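Local coordinates for protein methionine gamma-lyase (Trichomonas vaginalis, PDB 1E5E) that belongs to the Cys/Met metabolism family of pyridoxal-phosphate-dependent enzymes and forms an assembly of four protein chains, at residues Asn270-Ala275 and Arg306-Met311; Glu276-His281 and Ile312-Lys317; Pro282-Val287 and Gln390-Leu395; Lys325-Asp328 and Thr334-Val337. One frame throughout, in Å; residues are numbered along the deposited sequence.

Contact 1 of 4, residues Asn270-Ala275 and Arg306-Met311. Unlike the reference sequence in segment 306-311: Tyr308 (reference Ser). With SO4 (sulfate ion), chain D.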
loop_
_atom_site.group_PDB
_atom_site.type_symbol
_atom_site.label_atom_id
_atom_site.label_comp_id
_atom_site.label_asym_id
_atom_site.label_seq_id
_atom_site.Cartn_x
_atom_site.Cartn_y
_atom_site.Cartn_z
ATOM N N ASN A 270 -9.672 -19.183 23.591
ATOM C CA ASN A 270 -8.315 -19.551 23.913
ATOM C C ASN A 270 -7.899 -19.017 25.286
ATOM O O ASN A 270 -7.222 -19.700 26.059
ATOM C CB ASN A 270 -7.307 -19.045 22.879
ATOM C CG ASN A 270 -7.159 -19.886 21.642
ATOM O OD1 ASN A 270 -7.567 -21.055 21.580
ATOM N ND2 ASN A 270 -6.501 -19.301 20.636
ATOM N N ALA A 271 -8.247 -17.768 25.540
ATOM C CA ALA A 271 -7.874 -17.096 26.765
ATOM C C ALA A 271 -8.476 -17.806 27.991
ATOM O O ALA A 271 -7.762 -18.039 28.954
ATOM C CB ALA A 271 -8.312 -15.619 26.796
ATOM N N MET A 272 -9.736 -18.232 27.890
ATOM C CA MET A 272 -10.298 -18.976 29.029
ATOM C C MET A 272 -9.415 -20.202 29.278
ATOM O O MET A 272 -9.080 -20.450 30.450
ATOM C CB MET A 272 -11.754 -19.366 28.816
ATOM C CG MET A 272 -12.392 -20.102 29.996
ATOM S SD MET A 272 -12.378 -19.171 31.550
ATOM C CE MET A 272 -13.765 -18.086 31.380
ATOM N N LYS A 273 -8.999 -20.956 28.247
ATOM C CA LYS A 273 -8.195 -22.144 28.509
ATOM C C LYS A 273 -6.830 -21.791 29.097
ATOM O O LYS A 273 -6.392 -22.434 30.058
ATOM C CB LYS A 273 -7.947 -22.996 27.247
ATOM C CG LYS A 273 -9.242 -23.573 26.699
ATOM C CD LYS A 273 -9.122 -24.067 25.276
ATOM C CE LYS A 273 -10.474 -24.681 24.830
ATOM N NZ LYS A 273 -10.316 -25.032 23.385
ATOM N N VAL A 274 -6.216 -20.749 28.546
ATOM C CA VAL A 274 -4.903 -20.357 29.014
ATOM C C VAL A 274 -4.963 -19.806 30.437
ATOM O O VAL A 274 -4.079 -20.152 31.250
ATOM C CB VAL A 274 -4.218 -19.349 28.077
ATOM C CG1 VAL A 274 -2.937 -18.841 28.686
ATOM C CG2 VAL A 274 -3.956 -20.010 26.710
ATOM N N ALA A 275 -6.002 -19.046 30.732
ATOM C CA ALA A 275 -6.078 -18.469 32.074
ATOM C C ALA A 275 -6.252 -19.590 33.096
ATOM O O ALA A 275 -5.603 -19.525 34.127
ATOM C CB ALA A 275 -7.207 -17.447 32.194
ATOM N N ARG A 306 -19.970 -9.419 26.556
ATOM C CA ARG A 306 -20.586 -10.583 25.944
ATOM C C ARG A 306 -19.613 -11.760 25.966
ATOM O O ARG A 306 -20.062 -12.896 25.744
ATOM C CB ARG A 306 -21.010 -10.334 24.504
ATOM C CG ARG A 306 -21.770 -9.032 24.336
ATOM C CD ARG A 306 -22.519 -8.914 22.989
ATOM N NE ARG A 306 -23.351 -7.697 23.097
ATOM C CZ ARG A 306 -22.916 -6.443 23.011
ATOM N NH1 ARG A 306 -21.659 -6.071 22.753
ATOM N NH2 ARG A 306 -23.813 -5.474 23.164
ATOM N N MET A 307 -18.296 -11.473 25.933
ATOM C CA MET A 307 -17.270 -12.501 25.997
ATOM C C MET A 307 -16.274 -11.993 27.041
ATOM O O MET A 307 -16.303 -10.778 27.259
ATOM C CB MET A 307 -16.540 -12.776 24.667
ATOM C CG MET A 307 -17.542 -13.468 23.742
ATOM S SD MET A 307 -16.874 -14.011 22.195
ATOM C CE MET A 307 -16.645 -12.461 21.317
ATOM N N TYR A 308 -15.408 -12.837 27.571
ATOM C CA TYR A 308 -14.515 -12.332 28.599
ATOM C C TYR A 308 -13.189 -11.823 28.071
ATOM O O TYR A 308 -12.340 -11.441 28.887
ATOM C CB TYR A 308 -14.348 -13.389 29.713
ATOM C CG TYR A 308 -15.652 -13.575 30.483
ATOM C CD1 TYR A 308 -16.363 -14.771 30.462
ATOM C CD2 TYR A 308 -16.153 -12.534 31.250
ATOM C CE1 TYR A 308 -17.527 -14.921 31.205
ATOM C CE2 TYR A 308 -17.318 -12.651 31.983
ATOM C CZ TYR A 308 -17.985 -13.871 31.960
ATOM O OH TYR A 308 -19.153 -13.973 32.673
ATOM N N GLY A 309 -13.014 -11.761 26.748
ATOM C CA GLY A 309 -11.820 -11.086 26.229
ATOM C C GLY A 309 -10.598 -12.000 26.167
ATOM O O GLY A 309 -10.665 -13.149 26.589
ATOM N N SER A 310 -9.496 -11.474 25.638
ATOM C CA SER A 310 -8.329 -12.343 25.493
ATOM C C SER A 310 -7.152 -11.788 26.269
ATOM O O SER A 310 -6.097 -12.394 26.126
ATOM C CB SER A 310 -8.050 -12.582 24.010
ATOM O OG SER A 310 -7.318 -11.491 23.468
ATOM N N MET A 311 -7.404 -10.797 27.118
ATOM C CA MET A 311 -6.376 -10.252 27.997
ATOM C C MET A 311 -6.377 -11.116 29.282
ATOM O O MET A 311 -7.420 -11.454 29.841
ATOM C CB MET A 311 -6.575 -8.781 28.401
ATOM C CG MET A 311 -6.585 -7.793 27.206
ATOM S SD MET A 311 -5.131 -7.960 26.154
ATOM C CE MET A 311 -3.817 -7.392 27.176
HETATM S S SO4 D . -20.413 -17.253 33.083
HETATM O O1 SO4 D . -19.989 -18.630 32.655
HETATM O O2 SO4 D . -19.344 -16.620 33.926
HETATM O O3 SO4 D . -21.655 -17.388 33.950
HETATM O O4 SO4 D . -20.751 -16.439 31.869
#
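Ala271 presses its methyl against the backbone of Gly309 and Ser310, where helix 260-279 packs on the loop that leads into strand 311-316. Helix and strand belong to the smaller alpha/beta part of the chain, probably the C-terminal domain of a fold-type I pyridoxal-phosphate enzyme. The Ala271 CB lies 3.4 Å from Gly309 O and 3.5 Å from Ser310 CA, and these two contacts bring helix and loop close together, with the CA atoms of Ala271 and Ser310 4.9 Å apart. The loop passes Gly309 at a positive phi of 85°, which is common for glycine. Gly309 O, which the methyl of Ala271 adjoins, accepts a hydrogen bond from Tyr289 OH, while the buried Ser310 OG is bonded to Tyr210 OH and Val376 O.

One residue further along the helix, Met272 runs out from the backbone with CG opposite N (chi1 -178°) and then folds over at its next two torsions. Its terminal CE thereby reaches Tyr308, a residue that is serine in the reference sequence, and meets CD1 obliquely at 4.3 Å. The tyrosine ring also meets the ring of His298, their planes inclined at about 35°. The phenol ends at a sulfate ion, probably from the crystallisation liquor, which His298 and Lys302 also hold; Tyr308 OH donates to sulfate O4 at 3.0 Å.

Contact 2 of 4, residues Glu276-His281 and Ile312-Lys317; sequences EYLKSH and ITFILK
Leu278 and Phe314 carry this contact, a methyl resting on an aromatic face between the last turn of helix 260-279 and strand 311-316. The leucine is in a relaxed, extended rotamer: CG stands beside the backbone N, and a chi2 of 172° sends CD1 out towards the strand. Phe314 has the less common choice, with CG between its backbone N and carbonyl carbon (chi1 61°), which turns a broad face to the leucine. The two side chains cross at about a right angle. CD1 of Leu278 lies 4.1 Å from the centroid of the Phe314 ring and 24° off the ring normal, a CH-pi contact offset towards the rim, and its closest ring atom is Phe314 CD1 at 3.7 Å. The same methyl reaches Ile312, meeting CG2 at 4.0 Å, so one branch of the leucine bridges two residues that point to the same side of the strand. At the edge of the phenylalanine, in the plane of its ring, sits CD2 of Leu316. All three contacting residues are buried and the contact is wholly apolar.

Strand 311-316 runs antiparallel between strands 284-288 and 371-375, and the helix packs against one face of that sheet; Leu278 also touches Val287 on one neighbouring strand, and Phe314 touches Ile372 on the other.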
loop_
_atom_site.group_PDB
_atom_site.type_symbol
_atom_site.label_atom_id
_atom_site.label_comp_id
_atom_site.label_asym_id
_atom_site.label_seq_id
_atom_site.Cartn_x
_atom_site.Cartn_y
_atom_site.Cartn_z
ATOM N N GLU A 276 -7.112 -20.551 32.832
ATOM C CA GLU A 276 -7.339 -21.682 33.708
ATOM C C GLU A 276 -6.049 -22.463 33.952
ATOM O O GLU A 276 -5.765 -22.803 35.092
ATOM C CB GLU A 276 -8.388 -22.665 33.147
ATOM C CG GLU A 276 -9.788 -22.090 33.180
ATOM C CD GLU A 276 -11.003 -22.883 32.808
ATOM O OE1 GLU A 276 -11.000 -24.113 32.594
ATOM O OE2 GLU A 276 -12.126 -22.315 32.733
ATOM N N TYR A 277 -5.222 -22.642 32.910
ATOM C CA TYR A 277 -3.963 -23.338 33.097
ATOM C C TYR A 277 -3.029 -22.543 33.992
ATOM O O TYR A 277 -2.365 -23.105 34.859
ATOM C CB TYR A 277 -3.290 -23.602 31.711
ATOM C CG TYR A 277 -1.906 -24.188 31.963
ATOM C CD1 TYR A 277 -1.789 -25.522 32.304
ATOM C CD2 TYR A 277 -0.771 -23.424 31.854
ATOM C CE1 TYR A 277 -0.548 -26.085 32.561
ATOM C CE2 TYR A 277 0.487 -23.952 32.090
ATOM C CZ TYR A 277 0.562 -25.282 32.454
ATOM O OH TYR A 277 1.767 -25.836 32.722
ATOM N N LEU A 278 -2.931 -21.223 33.821
ATOM C CA LEU A 278 -2.019 -20.409 34.596
ATOM C C LEU A 278 -2.399 -20.393 36.079
ATOM O O LEU A 278 -1.564 -20.526 36.958
ATOM C CB LEU A 278 -1.949 -18.960 34.113
ATOM C CG LEU A 278 -1.457 -18.761 32.667
ATOM C CD1 LEU A 278 -1.628 -17.296 32.240
ATOM C CD2 LEU A 278 -0.011 -19.208 32.556
ATOM N N LYS A 279 -3.712 -20.371 36.302
ATOM C CA LYS A 279 -4.220 -20.289 37.653
ATOM C C LYS A 279 -3.828 -21.523 38.474
ATOM O O LYS A 279 -3.618 -21.439 39.688
ATOM C CB LYS A 279 -5.725 -20.100 37.582
ATOM C CG LYS A 279 -6.441 -20.223 38.916
ATOM C CD LYS A 279 -7.949 -20.339 38.664
ATOM C CE LYS A 279 -8.607 -18.996 38.892
ATOM N NZ LYS A 279 -9.222 -18.896 40.257
ATOM N N SER A 280 -3.712 -22.677 37.839
ATOM C CA SER A 280 -3.393 -23.831 38.684
ATOM C C SER A 280 -1.929 -24.216 38.660
ATOM O O SER A 280 -1.590 -25.275 39.165
ATOM C CB SER A 280 -4.349 -24.922 38.210
ATOM O OG SER A 280 -3.737 -25.501 37.071
ATOM N N HIS A 281 -1.080 -23.382 38.092
ATOM C CA HIS A 281 0.339 -23.631 38.039
ATOM C C HIS A 281 0.988 -23.167 39.347
ATOM O O HIS A 281 0.806 -22.040 39.774
ATOM C CB HIS A 281 1.027 -22.924 36.879
ATOM C CG HIS A 281 2.368 -23.535 36.612
ATOM N ND1 HIS A 281 3.453 -23.203 37.393
ATOM C CD2 HIS A 281 2.781 -24.459 35.721
ATOM C CE1 HIS A 281 4.509 -23.895 37.009
ATOM N NE2 HIS A 281 4.126 -24.644 35.987
ATOM N N ILE A 312 -5.179 -11.418 29.770
ATOM C CA ILE A 312 -4.990 -12.181 30.982
ATOM C C ILE A 312 -3.845 -11.510 31.721
ATOM O O ILE A 312 -2.810 -11.401 31.072
ATOM C CB ILE A 312 -4.629 -13.653 30.735
ATOM C CG1 ILE A 312 -5.708 -14.463 29.979
ATOM C CG2 ILE A 312 -4.400 -14.349 32.089
ATOM C CD1 ILE A 312 -5.207 -15.877 29.600
ATOM N N THR A 313 -3.973 -11.135 32.990
ATOM C CA THR A 313 -2.781 -10.569 33.652
ATOM C C THR A 313 -2.398 -11.456 34.835
ATOM O O THR A 313 -3.330 -11.962 35.480
ATOM C CB THR A 313 -3.082 -9.127 34.080
ATOM O OG1 THR A 313 -3.183 -8.316 32.893
ATOM C CG2 THR A 313 -1.977 -8.579 34.974
ATOM N N PHE A 314 -1.132 -11.753 35.066
ATOM C CA PHE A 314 -0.812 -12.692 36.127
ATOM C C PHE A 314 0.492 -12.259 36.785
ATOM O O PHE A 314 1.300 -11.451 36.323
ATOM C CB PHE A 314 -0.766 -14.165 35.716
ATOM C CG PHE A 314 0.272 -14.478 34.656
ATOM C CD1 PHE A 314 0.060 -14.138 33.319
ATOM C CD2 PHE A 314 1.420 -15.145 34.970
ATOM C CE1 PHE A 314 1.002 -14.420 32.345
ATOM C CE2 PHE A 314 2.394 -15.444 34.009
ATOM C CZ PHE A 314 2.165 -15.075 32.691
ATOM N N ILE A 315 0.577 -12.746 38.033
ATOM C CA ILE A 315 1.736 -12.442 38.876
ATOM C C ILE A 315 2.382 -13.748 39.313
ATOM O O ILE A 315 1.732 -14.732 39.704
ATOM C CB ILE A 315 1.331 -11.554 40.050
ATOM C CG1 ILE A 315 0.578 -10.281 39.667
ATOM C CG2 ILE A 315 2.544 -11.168 40.903
ATOM C CD1 ILE A 315 -0.246 -9.684 40.825
ATOM N N LEU A 316 3.706 -13.799 39.104
ATOM C CA LEU A 316 4.461 -14.969 39.504
ATOM C C LEU A 316 4.904 -14.805 40.974
ATOM O O LEU A 316 5.290 -13.723 41.410
ATOM C CB LEU A 316 5.705 -15.239 38.680
ATOM C CG LEU A 316 5.516 -15.486 37.177
ATOM C CD1 LEU A 316 6.875 -15.517 36.466
ATOM C CD2 LEU A 316 4.701 -16.722 36.884
ATOM N N LYS A 317 4.928 -15.924 41.698
ATOM C CA LYS A 317 5.351 -15.905 43.107
ATOM C C LYS A 317 6.829 -15.539 43.219
ATOM O O LYS A 317 7.177 -14.832 44.147
ATOM C CB LYS A 317 5.137 -17.232 43.822
ATOM C CG LYS A 317 3.709 -17.685 44.018
ATOM C CD LYS A 317 3.676 -19.163 44.425
ATOM C CE LYS A 317 2.222 -19.577 44.678
ATOM N NZ LYS A 317 2.139 -21.056 44.810
#

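Contact 3 of 4, residues Pro282-Val287 and Gln390-Leu395; sequences PAVEKV and QGLDAL. With SO4 (sulfate ion), chain E.
The small methyl of Ala283 rests over the dimple where the CD2 methyls of Leu392 and Leu395, on helix 381-396, meet. Its CB is 4.1 Å from Leu392 CD2 and 4.2 Å from Leu395 CD2; the two leucines are three residues apart, roughly one turn of the helix. Leu392, with CG beside its backbone N (chi1 -71°), forks at its tip: CD2 flanks Ala283, while CD1 leans to Val284 and approaches CG2 at 4.4 Å. Leu395 reaches the dimple by a chi1 of -145°, well away from a staggered angle. The fit is purely one of shape, without any hydrogen bond between the two segments, and both leucines also touch Leu316 of strand 311-316.

Nearby, Asp393 gives the helix a polar tie, its OD2 accepting a hydrogen bond from His281 NE2, just ahead of Pro282, while OD1 pairs with Lys389. At the far end of segment 282-287, Lys286 bends at chi2 and brings NZ to a sulfate ion, probably from the crystallisation liquor; the 2.5 Å between NZ and sulfate O4 is too short to be trusted in detail.

Strand 284-288 is outermost in the five-stranded sheet within this chain, and Glu285 and Lys286 both face Ile315 of the adjacent antiparallel strand, a classic beta bulge, at the point where the chain turns a corner.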
loop_
_atom_site.group_PDB
_atom_site.type_symbol
_atom_site.label_atom_id
_atom_site.label_comp_id
_atom_site.label_asym_id
_atom_site.label_seq_id
_atom_site.Cartn_x
_atom_site.Cartn_y
_atom_site.Cartn_z
ATOM N N PRO A 282 1.797 -24.015 39.955
ATOM C CA PRO A 282 2.432 -23.687 41.228
ATOM C C PRO A 282 3.359 -22.484 41.193
ATOM O O PRO A 282 3.504 -21.848 42.248
ATOM C CB PRO A 282 3.167 -24.960 41.627
ATOM C CG PRO A 282 2.686 -26.033 40.718
ATOM C CD PRO A 282 2.094 -25.391 39.488
ATOM N N ALA A 283 3.919 -22.043 40.057
ATOM C CA ALA A 283 4.740 -20.831 40.065
ATOM C C ALA A 283 3.937 -19.537 40.075
ATOM O O ALA A 283 4.511 -18.452 40.222
ATOM C CB ALA A 283 5.656 -20.812 38.833
ATOM N N VAL A 284 2.620 -19.630 39.928
ATOM C CA VAL A 284 1.782 -18.454 39.738
ATOM C C VAL A 284 1.070 -18.095 41.028
ATOM O O VAL A 284 0.383 -18.903 41.623
ATOM C CB VAL A 284 0.752 -18.654 38.599
ATOM C CG1 VAL A 284 -0.200 -17.467 38.444
ATOM C CG2 VAL A 284 1.508 -18.873 37.277
ATOM N N GLU A 285 1.222 -16.846 41.397
ATOM C CA GLU A 285 0.575 -16.342 42.596
ATOM C C GLU A 285 -0.896 -16.060 42.359
ATOM O O GLU A 285 -1.748 -16.398 43.178
ATOM C CB GLU A 285 1.332 -15.087 43.040
ATOM C CG GLU A 285 0.677 -14.302 44.174
ATOM C CD GLU A 285 1.577 -13.039 44.352
ATOM O OE1 GLU A 285 0.955 -11.960 44.275
ATOM O OE2 GLU A 285 2.807 -13.136 44.525
ATOM N N LYS A 286 -1.154 -15.356 41.267
ATOM C CA LYS A 286 -2.481 -14.819 41.031
ATOM C C LYS A 286 -2.781 -14.690 39.538
ATOM O O LYS A 286 -1.873 -14.270 38.810
ATOM C CB LYS A 286 -2.444 -13.356 41.593
ATOM C CG LYS A 286 -3.830 -12.719 41.498
ATOM C CD LYS A 286 -4.704 -12.916 42.721
ATOM C CE LYS A 286 -6.188 -12.930 42.372
ATOM N NZ LYS A 286 -7.125 -13.304 43.468
ATOM N N VAL A 287 -4.012 -14.954 39.123
ATOM C CA VAL A 287 -4.366 -14.748 37.718
ATOM C C VAL A 287 -5.619 -13.860 37.693
ATOM O O VAL A 287 -6.637 -14.125 38.317
ATOM C CB VAL A 287 -4.640 -16.012 36.912
ATOM C CG1 VAL A 287 -5.040 -15.647 35.458
ATOM C CG2 VAL A 287 -3.456 -16.969 36.869
ATOM N N GLN A 390 6.577 -25.251 29.529
ATOM C CA GLN A 390 8.018 -25.391 29.500
ATOM C C GLN A 390 8.640 -24.172 30.182
ATOM O O GLN A 390 9.601 -24.331 30.940
ATOM C CB GLN A 390 8.631 -25.597 28.119
ATOM C CG GLN A 390 8.397 -24.548 27.048
ATOM C CD GLN A 390 9.407 -23.432 27.023
ATOM O OE1 GLN A 390 10.507 -23.649 27.551
ATOM N NE2 GLN A 390 9.079 -22.256 26.483
ATOM N N GLY A 391 8.141 -22.987 29.894
ATOM C CA GLY A 391 8.699 -21.762 30.458
ATOM C C GLY A 391 8.579 -21.803 31.993
ATOM O O GLY A 391 9.530 -21.433 32.680
ATOM N N LEU A 392 7.381 -22.071 32.494
ATOM C CA LEU A 392 7.116 -22.113 33.926
ATOM C C LEU A 392 7.838 -23.247 34.653
ATOM O O LEU A 392 8.464 -23.032 35.707
ATOM C CB LEU A 392 5.607 -22.215 34.199
ATOM C CG LEU A 392 4.812 -20.930 33.887
ATOM C CD1 LEU A 392 3.320 -21.171 33.963
ATOM C CD2 LEU A 392 5.241 -19.829 34.838
ATOM N N ASP A 393 7.822 -24.465 34.115
ATOM C CA ASP A 393 8.510 -25.584 34.745
ATOM C C ASP A 393 9.978 -25.240 34.945
ATOM O O ASP A 393 10.461 -25.477 36.050
ATOM C CB ASP A 393 8.358 -26.884 33.953
ATOM C CG ASP A 393 6.962 -27.455 34.154
ATOM O OD1 ASP A 393 6.701 -28.565 33.624
ATOM O OD2 ASP A 393 6.111 -26.785 34.799
ATOM N N ALA A 394 10.653 -24.679 33.959
ATOM C CA ALA A 394 12.038 -24.273 34.041
ATOM C C ALA A 394 12.320 -23.265 35.146
ATOM O O ALA A 394 13.323 -23.256 35.854
ATOM C CB ALA A 394 12.414 -23.596 32.729
ATOM N N LEU A 395 11.406 -22.309 35.301
ATOM C CA LEU A 395 11.439 -21.356 36.390
ATOM C C LEU A 395 11.567 -22.121 37.703
ATOM O O LEU A 395 12.403 -21.799 38.529
ATOM C CB LEU A 395 10.088 -20.645 36.405
ATOM C CG LEU A 395 10.018 -19.181 36.787
ATOM C CD1 LEU A 395 10.937 -18.385 35.878
ATOM C CD2 LEU A 395 8.575 -18.699 36.686
HETATM S S SO4 E . -7.349 -16.866 43.450
HETATM O O1 SO4 E . -6.639 -18.007 42.782
HETATM O O2 SO4 E . -6.664 -16.542 44.729
HETATM O O3 SO4 E . -8.773 -17.326 43.708
HETATM O O4 SO4 E . -7.409 -15.665 42.569
#

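Contact 4 of 4, residues Lys325-Asp328 and Thr334-Val337; sequences KLLD and TLAV. With PPJ (N-(hydroxy{3-hydroxy-2-methyl-5-[(phosphonooxy)methyl]pyridin-4-yl}methyl)norvaline), chain C.
A chi1 of 178° carries the fork of Leu335 straight out from its strand towards helix 319-328, where Leu327, with chi1 at -87°, offers its flank. The two leucines cross at about a right angle. CD1 of Leu335 settles against the stem and one branch of its partner, 4.1 Å from Leu327 CB and equally 4.1 Å from Leu327 CD2. Its other methyl, CD2, comes 4.2 Å from Asp328 OD1. This is only a loose carbon-oxygen approach, for the polar end of Asp328 is engaged across the subunit boundary: OD1 accepts a hydrogen bond from the backbone N of Cys40 of the second subunit, and Asn39 of that subunit lies on both Leu335 and Asp328.

Helix 319-328 leads, through the few residues 329-333, into the short strand 334-335. That strand is outermost in the five-stranded sheet of this chain and runs parallel to strand 345-347, whose Ile346 also packs on Leu327.

Beyond the strand, the chain proceeds to the ligand pocket. Val337 puts CB 3.8 Å from atom OXT of N-(hydroxy{3-hydroxy-2-methyl-5-[(phosphonooxy)methyl]pyridin-4-yl}methyl)norvaline, and its CG2 lies 3.9 Å from the ligand's CD. Ser338 N and Arg373 NH1 hold the same ligand by hydrogen bonds, as do Tyr56 and Arg58 of the second subunit.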
loop_
_atom_site.group_PDB
_atom_site.type_symbol
_atom_site.label_atom_id
_atom_site.label_comp_id
_atom_site.label_asym_id
_atom_site.label_seq_id
_atom_site.Cartn_x
_atom_site.Cartn_y
_atom_site.Cartn_z
ATOM N N LYS A 325 12.734 -14.289 33.628
ATOM C CA LYS A 325 13.127 -15.618 33.184
ATOM C C LYS A 325 12.023 -16.249 32.339
ATOM O O LYS A 325 12.319 -17.017 31.425
ATOM C CB LYS A 325 13.514 -16.571 34.304
ATOM N N LEU A 326 10.777 -16.131 32.787
ATOM C CA LEU A 326 9.701 -16.752 32.010
ATOM C C LEU A 326 9.574 -16.086 30.639
ATOM O O LEU A 326 9.496 -16.784 29.653
ATOM C CB LEU A 326 8.354 -16.627 32.729
ATOM C CG LEU A 326 7.117 -17.051 31.919
ATOM C CD1 LEU A 326 7.107 -18.552 31.695
ATOM C CD2 LEU A 326 5.854 -16.563 32.629
ATOM N N LEU A 327 9.575 -14.746 30.589
ATOM C CA LEU A 327 9.392 -14.015 29.347
ATOM C C LEU A 327 10.562 -14.216 28.385
ATOM O O LEU A 327 10.240 -14.503 27.238
ATOM C CB LEU A 327 9.074 -12.542 29.530
ATOM C CG LEU A 327 7.570 -12.207 29.711
ATOM C CD1 LEU A 327 6.817 -13.173 30.615
ATOM C CD2 LEU A 327 7.493 -10.786 30.255
ATOM N N ASP A 328 11.762 -14.399 28.949
ATOM C CA ASP A 328 12.879 -14.689 28.072
ATOM C C ASP A 328 12.861 -16.125 27.590
ATOM O O ASP A 328 13.632 -16.345 26.664
ATOM C CB ASP A 328 14.231 -14.430 28.771
ATOM C CG ASP A 328 14.347 -12.950 29.088
ATOM O OD1 ASP A 328 13.513 -12.114 28.675
ATOM O OD2 ASP A 328 15.290 -12.558 29.812
ATOM N N THR A 334 4.959 -14.048 21.869
ATOM C CA THR A 334 5.898 -13.036 21.435
ATOM C C THR A 334 6.067 -11.915 22.445
ATOM O O THR A 334 5.077 -11.421 22.987
ATOM C CB THR A 334 5.407 -12.432 20.085
ATOM O OG1 THR A 334 5.409 -13.499 19.108
ATOM C CG2 THR A 334 6.351 -11.352 19.585
ATOM N N LEU A 335 7.316 -11.605 22.761
ATOM C CA LEU A 335 7.662 -10.569 23.731
ATOM C C LEU A 335 7.734 -9.215 23.037
ATOM O O LEU A 335 8.692 -8.912 22.343
ATOM C CB LEU A 335 9.058 -10.908 24.284
ATOM C CG LEU A 335 9.650 -9.944 25.291
ATOM C CD1 LEU A 335 8.757 -9.816 26.522
ATOM C CD2 LEU A 335 11.046 -10.441 25.722
ATOM N N ALA A 336 6.759 -8.379 23.242
ATOM C CA ALA A 336 6.670 -7.069 22.636
ATOM C C ALA A 336 5.495 -6.360 23.275
ATOM O O ALA A 336 4.631 -7.083 23.806
ATOM C CB ALA A 336 6.331 -7.317 21.132
ATOM N N VAL A 337 5.377 -5.048 23.203
ATOM C CA VAL A 337 4.195 -4.395 23.764
ATOM C C VAL A 337 3.108 -4.430 22.678
ATOM O O VAL A 337 3.315 -5.017 21.617
ATOM C CB VAL A 337 4.489 -2.990 24.274
ATOM C CG1 VAL A 337 5.613 -3.055 25.329
ATOM C CG2 VAL A 337 4.946 -2.069 23.129
HETATM N N1 PPJ C . -5.768 3.011 25.077
HETATM C C2 PPJ C . -5.436 1.778 25.514
HETATM C C6 PPJ C . -4.867 3.779 24.403
HETATM C C2A PPJ C . -6.081 1.082 26.550
HETATM C C3 PPJ C . -4.193 1.282 25.071
HETATM O O3 PPJ C . -3.831 0.151 25.615
HETATM C C4 PPJ C . -3.353 1.986 24.202
HETATM C C4A PPJ C . -2.112 1.389 23.826
HETATM C C5 PPJ C . -3.646 3.313 23.889
HETATM N N PPJ C . -1.471 0.470 24.572
HETATM C C5A PPJ C . -2.967 4.079 22.886
HETATM O OP4 PPJ C . -3.306 3.643 21.718
HETATM P P PPJ C . -2.172 3.867 20.621
HETATM O OP1 PPJ C . -2.828 3.365 19.258
HETATM O OP2 PPJ C . -0.915 3.032 21.011
HETATM O OP3 PPJ C . -1.770 5.401 20.491
HETATM C CA PPJ C . -0.334 -0.182 24.195
HETATM C CB PPJ C . 0.803 0.525 23.588
HETATM C C PPJ C . 0.104 -1.152 25.146
HETATM C CG PPJ C . 1.638 1.492 24.346
HETATM C CD PPJ C . 2.878 0.836 24.732
HETATM O O PPJ C . -0.554 -1.247 26.246
HETATM O OXT PPJ C . 0.785 -2.205 24.778
#

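How the contacts relate
All four contacts lie around one five-stranded sheet and its helices. Contacts 1 and 2 follow each other along helix 260-279, their centres 13 Å apart, and Ile312 of contact 2 packs on Ala271 and Val274 of contact 1. Contact 3 is closest to contact 2, at 7 Å between centres, because strands 284-288 and 311-316 are neighbours. Along the chain the segments of contacts 1, 2 and 3 alternate, while contact 4 is nested inside the loop closed by contact 3. Leu326 links contact 4 to Phe314 of contact 2 and to Leu392 of contact 3. Contact 4 alone reaches the second subunit and, through Val337, the ligand pocket, and stays about 9 Å from contact 1 (nearest atoms).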